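Local coordinates for extracellular solute-binding protein, family 1 (PDB 6G7N) that binds ferric iron and probably serves as the periplasmic iron-binding component of an ABC transporter for iron uptake, at residues I3-S8 against L27-I32. Residues are numbered along the deposited sequence; the frame is centred on the assembly and turned at random.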
loop_
_atom_site.group_PDB
_atom_site.type_symbol
_atom_site.label_atom_id
_atom_site.label_comp_id
_atom_site.label_asym_id
_atom_site.label_seq_id
_atom_site.Cartn_x
_atom_site.Cartn_y
_atom_site.Cartn_z
ATOM N N ILE A 3 -8.887 23.094 7.562
ATOM C CA ILE A 3 -8.489 22.474 6.312
ATOM C C ILE A 3 -9.539 21.446 5.888
ATOM O O ILE A 3 -10.175 20.815 6.734
ATOM C CB ILE A 3 -7.108 21.819 6.392
ATOM C CG1 ILE A 3 -7.064 20.738 7.479
ATOM C CG2 ILE A 3 -6.056 22.879 6.642
ATOM C CD1 ILE A 3 -5.849 19.865 7.369
ATOM N N ASN A 4 -9.660 21.251 4.584
ATOM C CA ASN A 4 -10.548 20.250 4.016
ATOM C C ASN A 4 -9.724 19.062 3.540
ATOM O O ASN A 4 -8.976 19.170 2.560
ATOM C CB ASN A 4 -11.350 20.872 2.882
ATOM C CG ASN A 4 -12.194 22.028 3.356
ATOM O OD1 ASN A 4 -12.913 21.900 4.337
ATOM N ND2 ASN A 4 -12.086 23.166 2.676
ATOM N N LEU A 5 -9.883 17.952 4.263
ATOM C CA LEU A 5 -9.185 16.695 3.986
ATOM C C LEU A 5 -10.089 15.780 3.181
ATOM O O LEU A 5 -11.119 15.332 3.694
ATOM C CB LEU A 5 -8.832 16.047 5.313
ATOM C CG LEU A 5 -8.231 14.640 5.252
ATOM C CD1 LEU A 5 -6.962 14.542 4.410
ATOM C CD2 LEU A 5 -7.998 14.062 6.651
ATOM N N TYR A 6 -9.713 15.531 1.923
ATOM C CA TYR A 6 -10.418 14.558 1.051
ATOM C C TYR A 6 -9.612 13.262 1.146
ATOM O O TYR A 6 -8.474 13.193 0.702
ATOM C CB TYR A 6 -10.436 15.039 -0.391
ATOM C CG TYR A 6 -11.475 16.078 -0.762
ATOM C CD1 TYR A 6 -11.757 17.167 0.054
ATOM C CD2 TYR A 6 -12.111 16.002 -1.994
ATOM C CE1 TYR A 6 -12.684 18.130 -0.331
ATOM C CE2 TYR A 6 -13.011 16.964 -2.402
ATOM C CZ TYR A 6 -13.307 18.027 -1.574
ATOM O OH TYR A 6 -14.204 18.987 -2.006
ATOM N N SER A 7 -10.182 12.232 1.767
ATOM C CA SER A 7 -9.431 11.002 2.042
ATOM C C SER A 7 -10.256 9.753 1.804
ATOM O O SER A 7 -11.427 9.681 2.185
ATOM C CB SER A 7 -8.940 10.982 3.483
ATOM O OG SER A 7 -8.225 9.788 3.742
ATOM N N SER A 8 -9.602 8.752 1.218
ATOM C CA SER A 8 -10.144 7.388 1.168
ATOM C C SER A 8 -9.605 6.459 2.272
ATOM O O SER A 8 -9.927 5.269 2.311
ATOM C CB SER A 8 -9.863 6.781 -0.211
ATOM O OG SER A 8 -8.476 6.571 -0.407
ATOM N N LEU A 27 -6.316 24.602 13.909
ATOM C CA LEU A 27 -7.048 24.354 12.668
ATOM C C LEU A 27 -7.942 23.136 12.796
ATOM O O LEU A 27 -7.472 22.077 13.180
ATOM C CB LEU A 27 -6.056 24.100 11.548
ATOM C CG LEU A 27 -5.198 25.300 11.173
ATOM C CD1 LEU A 27 -4.108 24.863 10.216
ATOM C CD2 LEU A 27 -5.995 26.455 10.577
ATOM N N LYS A 28 -9.226 23.290 12.475
ATOM C CA LYS A 28 -10.155 22.178 12.396
ATOM C C LYS A 28 -9.870 21.377 11.130
ATOM O O LYS A 28 -9.419 21.915 10.119
ATOM C CB LYS A 28 -11.595 22.689 12.371
ATOM C CG LYS A 28 -12.638 21.596 12.374
ATOM C CD LYS A 28 -14.059 22.126 12.403
ATOM C CE LYS A 28 -15.045 20.965 12.354
ATOM N NZ LYS A 28 -16.446 21.445 12.361
ATOM N N VAL A 29 -10.151 20.083 11.209
ATOM C CA VAL A 29 -10.087 19.182 10.057
ATOM C C VAL A 29 -11.505 18.815 9.627
ATOM O O VAL A 29 -12.232 18.167 10.395
ATOM C CB VAL A 29 -9.307 17.896 10.371
ATOM C CG1 VAL A 29 -9.258 16.984 9.144
ATOM C CG2 VAL A 29 -7.905 18.230 10.895
ATOM N N ASN A 30 -11.890 19.248 8.423
ATOM C CA ASN A 30 -13.162 18.868 7.822
ATOM C C ASN A 30 -12.886 17.673 6.913
ATOM O O ASN A 30 -12.145 17.789 5.952
ATOM C CB ASN A 30 -13.720 20.007 6.984
ATOM C CG ASN A 30 -14.070 21.231 7.795
ATOM O OD1 ASN A 30 -14.540 21.131 8.930
ATOM N ND2 ASN A 30 -13.844 22.406 7.205
ATOM N N LEU A 31 -13.497 16.533 7.218
ATOM C CA LEU A 31 -13.280 15.292 6.486
ATOM C C LEU A 31 -14.314 15.079 5.393
ATOM O O LEU A 31 -15.519 15.102 5.691
ATOM C CB LEU A 31 -13.307 14.120 7.461
ATOM C CG LEU A 31 -13.119 12.747 6.827
ATOM C CD1 LEU A 31 -11.714 12.527 6.279
ATOM C CD2 LEU A 31 -13.438 11.679 7.849
ATOM N N ILE A 32 -13.847 14.861 4.161
ATOM C CA ILE A 32 -14.667 14.452 3.020
ATOM C C ILE A 32 -14.147 13.089 2.606
ATOM O O ILE A 32 -12.989 12.944 2.305
ATOM C CB ILE A 32 -14.536 15.475 1.853
ATOM C CG1 ILE A 32 -15.010 16.889 2.292
ATOM C CG2 ILE A 32 -15.270 15.013 0.608
ATOM C CD1 ILE A 32 -16.398 16.979 2.847
#
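Y6 and I32 meet side by side on one face of a parallel strand pair, and the methyl CG2 of I32, anti to its backbone N, sits over the middle of the ring, 4.0 Å from its centroid, a CH-pi contact. I32 CG1 reaches the ring's rim instead, 3.7 Å from Y6 CE1. Five backbone hydrogen bonds join the strands, from I3 N to K28 O at one end to S7 N to I32 O at the other. L5 N donates to N30 O and L5 O accepts from I32 N, both at 2.8 Å. On the other face, L5 CD2 touches both L31 CD1 and V29 CG1 at 4.0 Å.

Two residues back from Y6 and I32 on the same face, N4 and N30, both partly exposed, replace the packing with a polar pair, their amides nearly coplanar, 23° apart. N30 ND2 donates to N4 OD1 (3.1 Å), while N4 ND2 is bound by P51 O. The exposed K28 side chain leads away from strand 3-7.

The pair belongs to a beta-alpha-beta unit whose linking helix 15-25 covers L5 and V29 with Y18; helix 36-46 packs on Y6 and I32, and strand 54-58 flanks strand 3-7, whose end leads into S8 of the D-glutamate pocket.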